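Local coordinates for protein type II restriction enzyme SfiI (PDB 2EZV) that recognises the interrupted DNA site 5'-GGCCN(5)GGCC-3' as a tetramer and cuts the duplex within its spacer, at residues Q3-L8 with L186-L191; S37-T42 with R176-I181; V99-S104 with V161-R166. All coordinates share one frame; numbering follows the deposited sequence.

Contact 1: Q3-L8 with L186-L191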
loop_
_atom_site.group_PDB
_atom_site.type_symbol
_atom_site.label_atom_id
_atom_site.label_comp_id
_atom_site.label_asym_id
_atom_site.label_seq_id
_atom_site.Cartn_x
_atom_site.Cartn_y
_atom_site.Cartn_z
ATOM N N GLN D 3 9.969 -24.561 -1.463
ATOM C CA GLN D 3 9.774 -23.348 -2.250
ATOM C C GLN D 3 9.068 -23.779 -3.538
ATOM O O GLN D 3 8.281 -23.031 -4.111
ATOM C CB GLN D 3 11.105 -22.681 -2.609
ATOM C CG GLN D 3 11.796 -21.929 -1.477
ATOM C CD GLN D 3 12.880 -20.994 -2.001
ATOM O OE1 GLN D 3 13.791 -21.420 -2.711
ATOM N NE2 GLN D 3 12.780 -19.708 -1.657
ATOM N N ASP D 4 9.362 -25.000 -3.979
ATOM C CA ASP D 4 8.777 -25.568 -5.191
ATOM C C ASP D 4 7.519 -26.334 -4.789
ATOM O O ASP D 4 7.592 -27.361 -4.122
ATOM C CB ASP D 4 9.775 -26.530 -5.841
ATOM C CG ASP D 4 9.396 -26.902 -7.260
ATOM O OD1 ASP D 4 8.225 -27.259 -7.500
ATOM O OD2 ASP D 4 10.282 -26.845 -8.136
ATOM N N TYR D 5 6.362 -25.842 -5.202
ATOM C CA TYR D 5 5.113 -26.490 -4.845
ATOM C C TYR D 5 5.034 -27.954 -5.291
ATOM O O TYR D 5 4.321 -28.748 -4.683
ATOM C CB TYR D 5 3.945 -25.705 -5.421
ATOM C CG TYR D 5 3.652 -26.009 -6.866
ATOM C CD1 TYR D 5 2.650 -26.918 -7.213
ATOM C CD2 TYR D 5 4.382 -25.405 -7.890
ATOM C CE1 TYR D 5 2.379 -27.214 -8.538
ATOM C CE2 TYR D 5 4.123 -25.699 -9.225
ATOM C CZ TYR D 5 3.119 -26.606 -9.536
ATOM O OH TYR D 5 2.856 -26.916 -10.841
ATOM N N ARG D 6 5.756 -28.318 -6.346
ATOM C CA ARG D 6 5.727 -29.699 -6.819
ATOM C C ARG D 6 6.282 -30.661 -5.770
ATOM O O ARG D 6 5.921 -31.833 -5.745
ATOM C CB ARG D 6 6.497 -29.824 -8.141
ATOM C CG ARG D 6 5.778 -29.157 -9.318
ATOM C CD ARG D 6 6.674 -28.957 -10.529
ATOM N NE ARG D 6 7.874 -28.198 -10.203
ATOM C CZ ARG D 6 8.738 -27.740 -11.104
ATOM N NH1 ARG D 6 8.531 -27.960 -12.399
ATOM N NH2 ARG D 6 9.816 -27.071 -10.711
ATOM N N GLU D 7 7.146 -30.167 -4.891
ATOM C CA GLU D 7 7.701 -31.012 -3.852
ATOM C C GLU D 7 6.715 -31.154 -2.698
ATOM O O GLU D 7 6.984 -31.864 -1.730
ATOM C CB GLU D 7 8.994 -30.427 -3.314
ATOM C CG GLU D 7 10.002 -30.081 -4.356
ATOM C CD GLU D 7 11.292 -29.630 -3.732
ATOM O OE1 GLU D 7 11.232 -29.031 -2.632
ATOM O OE2 GLU D 7 12.358 -29.866 -4.339
ATOM N N LEU D 8 5.589 -30.451 -2.772
ATOM C CA LEU D 8 4.585 -30.558 -1.718
ATOM C C LEU D 8 3.758 -31.795 -2.002
ATOM O O LEU D 8 3.586 -32.179 -3.159
ATOM C CB LEU D 8 3.643 -29.346 -1.708
ATOM C CG LEU D 8 4.180 -27.979 -1.285
ATOM C CD1 LEU D 8 3.013 -27.002 -1.156
ATOM C CD2 LEU D 8 4.905 -28.105 0.037
ATOM N N LEU D 186 -11.093 -24.054 -6.929
ATOM C CA LEU D 186 -10.950 -25.157 -7.861
ATOM C C LEU D 186 -9.589 -25.796 -7.701
ATOM O O LEU D 186 -8.557 -25.127 -7.783
ATOM C CB LEU D 186 -11.153 -24.685 -9.296
ATOM C CG LEU D 186 -12.532 -24.071 -9.555
ATOM C CD1 LEU D 186 -12.690 -23.809 -11.044
ATOM C CD2 LEU D 186 -13.630 -25.002 -9.051
ATOM N N PRO D 187 -9.570 -27.115 -7.483
ATOM C CA PRO D 187 -8.329 -27.859 -7.302
ATOM C C PRO D 187 -7.302 -27.730 -8.421
ATOM O O PRO D 187 -7.631 -27.765 -9.612
ATOM C CB PRO D 187 -8.816 -29.296 -7.085
ATOM C CG PRO D 187 -10.130 -29.329 -7.805
ATOM C CD PRO D 187 -10.738 -28.012 -7.446
ATOM N N HIS D 188 -6.050 -27.564 -8.014
ATOM C CA HIS D 188 -4.943 -27.440 -8.944
ATOM C C HIS D 188 -4.847 -28.699 -9.813
ATOM O O HIS D 188 -5.277 -29.788 -9.414
ATOM C CB HIS D 188 -3.648 -27.232 -8.151
ATOM C CG HIS D 188 -2.441 -26.993 -9.002
ATOM N ND1 HIS D 188 -1.778 -28.008 -9.656
ATOM C CD2 HIS D 188 -1.770 -25.855 -9.296
ATOM C CE1 HIS D 188 -0.747 -27.507 -10.313
ATOM N NE2 HIS D 188 -0.721 -26.202 -10.112
ATOM N N ALA D 189 -4.284 -28.540 -11.005
ATOM C CA ALA D 189 -4.120 -29.645 -11.937
ATOM C C ALA D 189 -3.551 -30.899 -11.261
ATOM O O ALA D 189 -4.035 -32.003 -11.495
ATOM C CB ALA D 189 -3.212 -29.211 -13.090
ATOM N N ARG D 190 -2.532 -30.724 -10.423
ATOM C CA ARG D 190 -1.899 -31.847 -9.726
ATOM C C ARG D 190 -2.877 -32.733 -8.969
ATOM O O ARG D 190 -2.536 -33.864 -8.608
ATOM C CB ARG D 190 -0.860 -31.356 -8.719
ATOM C CG ARG D 190 0.506 -31.019 -9.282
ATOM C CD ARG D 190 1.463 -30.777 -8.120
ATOM N NE ARG D 190 1.638 -31.994 -7.340
ATOM C CZ ARG D 190 2.175 -32.046 -6.126
ATOM N NH1 ARG D 190 2.593 -30.940 -5.527
ATOM N NH2 ARG D 190 2.301 -33.213 -5.510
ATOM N N LEU D 191 -4.078 -32.213 -8.728
ATOM C CA LEU D 191 -5.105 -32.926 -7.980
ATOM C C LEU D 191 -6.157 -33.621 -8.842
ATOM O O LEU D 191 -7.199 -34.042 -8.333
ATOM C CB LEU D 191 -5.798 -31.948 -7.025
ATOM C CG LEU D 191 -4.878 -31.295 -5.991
ATOM C CD1 LEU D 191 -5.577 -30.121 -5.323
ATOM C CD2 LEU D 191 -4.462 -32.340 -4.969
#
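Y5 and H188 meet ring to ring: Y5 CE1 lies 3.6 Å from H188 CE1, with H188 NE2 equally near, and the two side chains cross at about a right angle. The ring planes are inclined by 59°. R190 slides past the same tyrosine in the opposite direction, its CD 3.7 Å from Y5 CE1; its chain then bends at chi3 (64°), which sets NE, and the guanidinium beyond it faces the backbone of 3-8. There it grips one atom end-on. NH1 reaches L8 O at 2.9 Å from above the carbonyl plane, while NH2 donates to that L8 O at 2.9 Å from nearly along the C=O axis; both bonds are bent at the hydrogen, to about 145°, but the oxygen lies in the guanidinium plane. L8 directly follows a short 3-10 turn, 5-7, ahead of helix 10-41, and the turn is opened by an Asx turn in which D4 OD1 accepts from R6 N. R6 closes back on D4 side-on, with NE on OD1 and NH2 on OD2 (2.6 Å), a salt bridge that uses the syn lone pair of each oxygen, and R6 CG rests over one face of the Y5 ring. R6 O lies over one face of the R190 guanidinium, whereas Y5 O comes near its edge; neither is hydrogen-bonded to it. H188 is fixed at both nitrogens: ND1 accepts R190 N at 2.9 Å near the ring plane, and NE2 bonds to P140 O, a pattern consistent with a neutral imidazole carrying its proton on NE2. V155 and H141 also pack against Y5, and L10 and L13 of helix 10-41 against R190.

Contact 2: S37-T42 with R176-I181; sequences SIFETT and RELKSI
F39 and L178 make the apolar part of this contact. F39 CD2 lies 3.5 Å from L178 CG, L178 CD2 sits over one ring face, and the two side chains cross at about a right angle. F39 CG is anti to its backbone N (chi1 -163°), which sets CG on the strand side; the ring continues from there. R176 CG joins in, 3.7 Å from F39 CE2.

Two carbon-to-carbonyl van der Waals approaches follow: R176 CD is 3.1 Å from F39 O, and E40 CB is 3.2 Å from R176 O.

Among the polar groups, E40 OE2 accepts from L178 N, but OE2 is crowded in the model, and its place, hence the bond length, is doubtful. E40 OE1 forms salt bridges with K36 and R174, two charges likely to stabilise its carboxylate. R176 bends at chi2 and chi3, which place CD and NE; beyond them NH2 lies 2.7 Å from T42 O, at an angle poor for a hydrogen bond. T41 OG1 donates to S37 O and T42 OG1 to I38 O (2.6 Å), each tying a side chain to the backbone four residues earlier.

The helix segment runs roughly antiparallel to the strand segment (146°), 6.9 Å away at closest approach, packing the end of helix 10-41 on residues 176-178 of the mixed sheet. Further along that strand K179 and S180 form a classic beta bulge opposite Y164 of strand 151-167. Y165 of that neighbouring strand meets the F39 ring, and E49, V50 and L53 of helix 49-62 touch R176.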
loop_
_atom_site.group_PDB
_atom_site.type_symbol
_atom_site.label_atom_id
_atom_site.label_comp_id
_atom_site.label_asym_id
_atom_site.label_seq_id
_atom_site.Cartn_x
_atom_site.Cartn_y
_atom_site.Cartn_z
ATOM N N SER D 37 -24.356 -2.712 -0.755
ATOM C CA SER D 37 -24.665 -1.331 -1.088
ATOM C C SER D 37 -24.274 -1.006 -2.532
ATOM O O SER D 37 -25.083 -0.489 -3.305
ATOM C CB SER D 37 -23.924 -0.398 -0.141
ATOM O OG SER D 37 -23.985 0.931 -0.615
ATOM N N ILE D 38 -23.031 -1.305 -2.892
ATOM C CA ILE D 38 -22.561 -1.036 -4.241
ATOM C C ILE D 38 -23.333 -1.876 -5.255
ATOM O O ILE D 38 -23.831 -1.355 -6.256
ATOM C CB ILE D 38 -21.046 -1.327 -4.374
ATOM C CG1 ILE D 38 -20.253 -0.232 -3.657
ATOM C CG2 ILE D 38 -20.647 -1.429 -5.844
ATOM C CD1 ILE D 38 -18.742 -0.415 -3.716
ATOM N N PHE D 39 -23.450 -3.170 -4.984
ATOM C CA PHE D 39 -24.145 -4.065 -5.895
ATOM C C PHE D 39 -25.600 -3.688 -6.151
ATOM O O PHE D 39 -26.093 -3.823 -7.271
ATOM C CB PHE D 39 -24.117 -5.500 -5.380
ATOM C CG PHE D 39 -24.458 -6.514 -6.434
ATOM C CD1 PHE D 39 -23.480 -6.988 -7.304
ATOM C CD2 PHE D 39 -25.774 -6.947 -6.607
ATOM C CE1 PHE D 39 -23.806 -7.876 -8.328
ATOM C CE2 PHE D 39 -26.102 -7.832 -7.629
ATOM C CZ PHE D 39 -25.117 -8.295 -8.490
ATOM N N GLU D 40 -26.288 -3.215 -5.121
ATOM C CA GLU D 40 -27.695 -2.882 -5.272
ATOM C C GLU D 40 -28.044 -1.439 -5.616
ATOM O O GLU D 40 -29.055 -1.206 -6.277
ATOM C CB GLU D 40 -28.465 -3.280 -4.011
ATOM C CG GLU D 40 -28.210 -4.710 -3.560
ATOM C CD GLU D 40 -29.234 -5.209 -2.550
ATOM O OE1 GLU D 40 -29.704 -4.402 -1.720
ATOM O OE2 GLU D 40 -29.557 -6.418 -2.580
ATOM N N THR D 41 -27.229 -0.474 -5.188
ATOM C CA THR D 41 -27.557 0.929 -5.445
ATOM C C THR D 41 -26.897 1.585 -6.656
ATOM O O THR D 41 -27.160 2.751 -6.948
ATOM C CB THR D 41 -27.262 1.812 -4.206
ATOM O OG1 THR D 41 -25.849 1.989 -4.064
ATOM C CG2 THR D 41 -27.817 1.163 -2.943
ATOM N N THR D 42 -26.058 0.847 -7.373
ATOM C CA THR D 42 -25.383 1.418 -8.531
ATOM C C THR D 42 -26.246 1.399 -9.786
ATOM O O THR D 42 -26.666 0.339 -10.240
ATOM C CB THR D 42 -24.073 0.678 -8.826
ATOM O OG1 THR D 42 -23.230 0.735 -7.670
ATOM C CG2 THR D 42 -23.361 1.309 -10.013
ATOM N N ARG D 176 -31.247 -3.619 -7.927
ATOM C CA ARG D 176 -31.152 -5.071 -7.936
ATOM C C ARG D 176 -30.921 -5.559 -6.518
ATOM O O ARG D 176 -30.764 -4.759 -5.592
ATOM C CB ARG D 176 -30.041 -5.540 -8.896
ATOM C CG ARG D 176 -28.620 -5.201 -8.484
ATOM C CD ARG D 176 -27.757 -4.858 -9.687
ATOM N NE ARG D 176 -28.089 -3.519 -10.170
ATOM C CZ ARG D 176 -27.461 -2.885 -11.154
ATOM N NH1 ARG D 176 -26.447 -3.458 -11.785
ATOM N NH2 ARG D 176 -27.850 -1.670 -11.510
ATOM N N GLU D 177 -30.917 -6.871 -6.339
ATOM C CA GLU D 177 -30.747 -7.427 -5.011
ATOM C C GLU D 177 -29.698 -8.520 -4.906
ATOM O O GLU D 177 -29.784 -9.547 -5.580
ATOM C CB GLU D 177 -32.089 -7.951 -4.521
ATOM C CG GLU D 177 -31.995 -8.938 -3.388
ATOM C CD GLU D 177 -33.344 -9.526 -3.053
ATOM O OE1 GLU D 177 -34.054 -9.925 -4.000
ATOM O OE2 GLU D 177 -33.689 -9.595 -1.855
ATOM N N LEU D 178 -28.708 -8.284 -4.050
ATOM C CA LEU D 178 -27.646 -9.251 -3.814
ATOM C C LEU D 178 -28.173 -10.205 -2.750
ATOM O O LEU D 178 -28.489 -9.787 -1.639
ATOM C CB LEU D 178 -26.397 -8.556 -3.286
ATOM C CG LEU D 178 -25.053 -8.994 -3.865
ATOM C CD1 LEU D 178 -23.958 -8.520 -2.924
ATOM C CD2 LEU D 178 -24.996 -10.495 -4.040
ATOM N N LYS D 179 -28.261 -11.484 -3.093
ATOM C CA LYS D 179 -28.778 -12.486 -2.170
ATOM C C LYS D 179 -27.678 -13.259 -1.449
ATOM O O LYS D 179 -27.753 -13.471 -0.238
ATOM C CB LYS D 179 -29.705 -13.457 -2.922
ATOM N N SER D 180 -26.659 -13.679 -2.189
ATOM C CA SER D 180 -25.559 -14.437 -1.609
ATOM C C SER D 180 -24.288 -14.307 -2.442
ATOM O O SER D 180 -24.346 -14.023 -3.641
ATOM C CB SER D 180 -25.923 -15.925 -1.530
ATOM O OG SER D 180 -27.076 -16.147 -0.745
ATOM N N ILE D 181 -23.145 -14.521 -1.795
ATOM C CA ILE D 181 -21.846 -14.483 -2.464
ATOM C C ILE D 181 -21.194 -15.847 -2.215
ATOM O O ILE D 181 -20.850 -16.185 -1.080
ATOM C CB ILE D 181 -20.913 -13.382 -1.894
ATOM C CG1 ILE D 181 -21.597 -12.014 -1.943
ATOM C CG2 ILE D 181 -19.636 -13.328 -2.702
ATOM C CD1 ILE D 181 -20.720 -10.871 -1.457
#

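Contact 3: V99-S104 with V161-R166; sequences VDAKAS and VHFYYR. With CA (calcium ion), chain F; nucleotides of chain A.
K102 O takes the backbone N of F163 at 2.7 Å, the shortest of five hydrogen bonds joining two parallel strands, and the rim of the F163 ring lies beside the same oxygen, CD1 at 3.2 Å. The ladder continues with V161 N to D100 O, K102 N to V161 O, S104 N to F163 O and Y165 N to S104 O. On one face A101 and A103 lie with V161 and F163, the A101 methyl 4.3 Å from F163 CE1; on the other, S104 CB comes 3.3 Å from H162 NE2. Y165 CD2 lies 3.2 Å from S104 O, and the ring continues to the DNA.

D100-A101-K102 fits the (D/E)xK half of the PD-(D/E)xK nuclease motif. The calcium ion is bound by D100 OD1 (2.6 Å) and by A101 O (2.8 Å), with D79 as third protein ligand. K102 NZ makes a salt bridge with D100 OD1 and is also hydrogen-bonded to Q116. A103 N donates to OP1 of DG14 of chain A at 2.9 Å; Y165 OH makes a weak bond to OP1 of DG15 of chain A.

One strand thus presents metal ligands, the motif lysine and a phosphate-binding N-H in succession, consistent with a PD-(D/E)xK active site that holds its DNA while calcium, which generally does not support cleavage in such enzymes, occupies the metal site.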
loop_
_atom_site.group_PDB
_atom_site.type_symbol
_atom_site.label_atom_id
_atom_site.label_comp_id
_atom_site.label_asym_id
_atom_site.label_seq_id
_atom_site.Cartn_x
_atom_site.Cartn_y
_atom_site.Cartn_z
ATOM N N VAL D 99 -8.465 -15.113 -9.424
ATOM C CA VAL D 99 -9.847 -15.219 -9.004
ATOM C C VAL D 99 -10.722 -14.570 -10.051
ATOM O O VAL D 99 -10.368 -13.559 -10.659
ATOM C CB VAL D 99 -10.101 -14.620 -7.576
ATOM C CG1 VAL D 99 -8.813 -14.123 -6.977
ATOM C CG2 VAL D 99 -11.158 -13.549 -7.627
ATOM N N ASP D 100 -11.869 -15.184 -10.278
ATOM C CA ASP D 100 -12.774 -14.693 -11.283
ATOM C C ASP D 100 -14.131 -14.403 -10.692
ATOM O O ASP D 100 -14.675 -15.221 -9.952
ATOM C CB ASP D 100 -12.887 -15.723 -12.393
ATOM C CG ASP D 100 -13.331 -15.114 -13.689
ATOM O OD1 ASP D 100 -14.521 -15.289 -14.047
ATOM O OD2 ASP D 100 -12.483 -14.443 -14.334
ATOM N N ALA D 101 -14.668 -13.234 -11.023
ATOM C CA ALA D 101 -15.971 -12.815 -10.526
ATOM C C ALA D 101 -17.083 -13.154 -11.526
ATOM O O ALA D 101 -16.915 -12.997 -12.738
ATOM C CB ALA D 101 -15.953 -11.313 -10.239
ATOM N N LYS D 102 -18.213 -13.624 -11.002
ATOM C CA LYS D 102 -19.369 -13.999 -11.814
ATOM C C LYS D 102 -20.616 -13.408 -11.179
ATOM O O LYS D 102 -20.695 -13.268 -9.957
ATOM C CB LYS D 102 -19.562 -15.524 -11.856
ATOM C CG LYS D 102 -18.383 -16.347 -12.327
ATOM C CD LYS D 102 -18.103 -16.147 -13.802
ATOM C CE LYS D 102 -17.028 -17.119 -14.276
ATOM N NZ LYS D 102 -16.710 -16.953 -15.726
ATOM N N ALA D 103 -21.587 -13.067 -12.013
ATOM C CA ALA D 103 -22.849 -12.533 -11.533
ATOM C C ALA D 103 -23.883 -13.468 -12.124
ATOM O O ALA D 103 -23.846 -13.756 -13.316
ATOM C CB ALA D 103 -23.056 -11.132 -12.038
ATOM N N SER D 104 -24.798 -13.956 -11.301
ATOM C CA SER D 104 -25.802 -14.878 -11.795
ATOM C C SER D 104 -27.067 -14.845 -10.977
ATOM O O SER D 104 -27.057 -14.460 -9.807
ATOM C CB SER D 104 -25.243 -16.306 -11.810
ATOM O OG SER D 104 -26.270 -17.263 -12.020
ATOM N N VAL D 161 -15.599 -16.124 -7.322
ATOM C CA VAL D 161 -16.535 -15.430 -6.446
ATOM C C VAL D 161 -17.796 -15.300 -7.295
ATOM O O VAL D 161 -17.792 -14.638 -8.330
ATOM C CB VAL D 161 -15.996 -14.046 -6.059
ATOM C CG1 VAL D 161 -16.807 -13.465 -4.951
ATOM C CG2 VAL D 161 -14.554 -14.165 -5.631
ATOM N N HIS D 162 -18.863 -15.952 -6.851
ATOM C CA HIS D 162 -20.133 -15.993 -7.574
ATOM C C HIS D 162 -21.233 -15.189 -6.884
ATOM O O HIS D 162 -21.770 -15.589 -5.845
ATOM C CB HIS D 162 -20.534 -17.463 -7.724
ATOM C CG HIS D 162 -21.813 -17.687 -8.462
ATOM N ND1 HIS D 162 -23.045 -17.377 -7.929
ATOM C CD2 HIS D 162 -22.052 -18.238 -9.674
ATOM C CE1 HIS D 162 -23.990 -17.732 -8.780
ATOM N NE2 HIS D 162 -23.414 -18.258 -9.847
ATOM N N PHE D 163 -21.565 -14.045 -7.469
ATOM C CA PHE D 163 -22.594 -13.187 -6.910
ATOM C C PHE D 163 -23.990 -13.617 -7.366
ATOM O O PHE D 163 -24.398 -13.353 -8.495
ATOM C CB PHE D 163 -22.323 -11.729 -7.304
ATOM C CG PHE D 163 -21.007 -11.200 -6.801
ATOM C CD1 PHE D 163 -19.804 -11.662 -7.333
ATOM C CD2 PHE D 163 -20.965 -10.263 -5.774
ATOM C CE1 PHE D 163 -18.585 -11.200 -6.849
ATOM C CE2 PHE D 163 -19.747 -9.797 -5.284
ATOM C CZ PHE D 163 -18.556 -10.267 -5.822
ATOM N N TYR D 164 -24.698 -14.300 -6.471
ATOM C CA TYR D 164 -26.051 -14.780 -6.721
ATOM C C TYR D 164 -27.026 -13.651 -6.400
ATOM O O TYR D 164 -27.147 -13.231 -5.245
ATOM C CB TYR D 164 -26.331 -15.985 -5.827
ATOM C CG TYR D 164 -27.773 -16.412 -5.792
ATOM C CD1 TYR D 164 -28.463 -16.485 -4.585
ATOM C CD2 TYR D 164 -28.453 -16.745 -6.967
ATOM C CE1 TYR D 164 -29.793 -16.879 -4.541
ATOM C CE2 TYR D 164 -29.784 -17.141 -6.937
ATOM C CZ TYR D 164 -30.450 -17.207 -5.720
ATOM O OH TYR D 164 -31.768 -17.607 -5.673
ATOM N N TYR D 165 -27.729 -13.161 -7.415
ATOM C CA TYR D 165 -28.657 -12.053 -7.192
ATOM C C TYR D 165 -29.969 -12.205 -7.956
ATOM O O TYR D 165 -30.179 -13.170 -8.693
ATOM C CB TYR D 165 -27.995 -10.740 -7.625
ATOM C CG TYR D 165 -28.012 -10.571 -9.124
ATOM C CD1 TYR D 165 -28.985 -9.787 -9.740
ATOM C CD2 TYR D 165 -27.125 -11.284 -9.937
ATOM C CE1 TYR D 165 -29.085 -9.725 -11.126
ATOM C CE2 TYR D 165 -27.214 -11.227 -11.327
ATOM C CZ TYR D 165 -28.199 -10.449 -11.912
ATOM O OH TYR D 165 -28.319 -10.405 -13.282
ATOM N N ARG D 166 -30.837 -11.216 -7.779
ATOM C CA ARG D 166 -32.123 -11.160 -8.457
ATOM C C ARG D 166 -32.301 -9.755 -9.032
ATOM O O ARG D 166 -31.947 -8.771 -8.391
ATOM C CB ARG D 166 -33.259 -11.441 -7.476
ATOM C CG ARG D 166 -34.635 -11.324 -8.098
ATOM C CD ARG D 166 -35.714 -11.453 -7.030
ATOM N NE ARG D 166 -37.070 -11.347 -7.571
ATOM C CZ ARG D 166 -37.662 -12.280 -8.310
ATOM N NH1 ARG D 166 -37.022 -13.407 -8.611
ATOM N NH2 ARG D 166 -38.905 -12.089 -8.738
HETATM CA CA CA F . -15.317 -13.051 -15.012
ATOM P P DG A 14 -21.099 -12.995 -15.807
ATOM O OP1 DG A 14 -20.904 -12.063 -14.664
ATOM O OP2 DG A 14 -20.305 -14.248 -15.884
ATOM O "O5'" DG A 14 -22.632 -13.403 -15.837
ATOM C "C5'" DG A 14 -23.156 -14.035 -16.985
ATOM C "C4'" DG A 14 -24.544 -13.528 -17.280
ATOM O "O4'" DG A 14 -24.749 -13.657 -18.698
ATOM C "C3'" DG A 14 -25.647 -14.352 -16.623
ATOM O "O3'" DG A 14 -26.823 -13.551 -16.500
ATOM C "C2'" DG A 14 -25.865 -15.453 -17.638
ATOM C "C1'" DG A 14 -25.638 -14.726 -18.957
ATOM N N9 DG A 14 -25.045 -15.543 -20.006
ATOM C C8 DG A 14 -23.801 -16.131 -20.019
ATOM N N7 DG A 14 -23.576 -16.822 -21.103
ATOM C C5 DG A 14 -24.739 -16.674 -21.848
ATOM C C6 DG A 14 -25.094 -17.198 -23.113
ATOM O O6 DG A 14 -24.429 -17.926 -23.859
ATOM N N1 DG A 14 -26.371 -16.793 -23.493
ATOM C C2 DG A 14 -27.203 -15.987 -22.747
ATOM N N2 DG A 14 -28.400 -15.700 -23.273
ATOM N N3 DG A 14 -26.882 -15.498 -21.569
ATOM C C4 DG A 14 -25.648 -15.880 -21.183
ATOM P P DG A 15 -27.978 -13.967 -15.466
ATOM O OP1 DG A 15 -27.973 -12.939 -14.393
ATOM O OP2 DG A 15 -27.834 -15.400 -15.110
ATOM O "O5'" DG A 15 -29.319 -13.782 -16.311
ATOM C "C5'" DG A 15 -29.583 -12.555 -16.995
ATOM C "C4'" DG A 15 -30.705 -12.720 -17.998
ATOM O "O4'" DG A 15 -30.288 -13.619 -19.060
ATOM C "C3'" DG A 15 -31.950 -13.367 -17.395
ATOM O "O3'" DG A 15 -33.124 -12.926 -18.099
ATOM C "C2'" DG A 15 -31.687 -14.847 -17.610
ATOM C "C1'" DG A 15 -31.000 -14.851 -18.966
ATOM N N9 DG A 15 -30.058 -15.947 -19.188
ATOM C C8 DG A 15 -29.027 -16.320 -18.365
ATOM N N7 DG A 15 -28.344 -17.333 -18.825
ATOM C C5 DG A 15 -28.964 -17.651 -20.024
ATOM C C6 DG A 15 -28.665 -18.670 -20.973
ATOM O O6 DG A 15 -27.762 -19.514 -20.943
ATOM N N1 DG A 15 -29.546 -18.644 -22.047
ATOM C C2 DG A 15 -30.582 -17.758 -22.195
ATOM N N2 DG A 15 -31.315 -17.905 -23.310
ATOM N N3 DG A 15 -30.875 -16.803 -21.319
ATOM C C4 DG A 15 -30.028 -16.808 -20.264
#

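Overall arrangement
The three contacts are nested along the chain: 99-104 with 161-166 lies inside the loop closed by 37-42 with 176-181, and both lie inside the one closed by contact 1. Contacts 2 and 3 are neighbours, their centres 11 Å apart, joined through adjacent antiparallel strands 151-167 and 176-186 of the central mixed sheet; S180 O and Y164 N are 2.9 Å apart there. Contact 1 lies across the chain's centre, its centre about 26 Å from that of contact 3 and 35 Å from that of contact 2. Helix 10-41 follows segment 3-8 and ends in contact 2, spanning from the N-terminal contact to the nuclease sheet with its metal site.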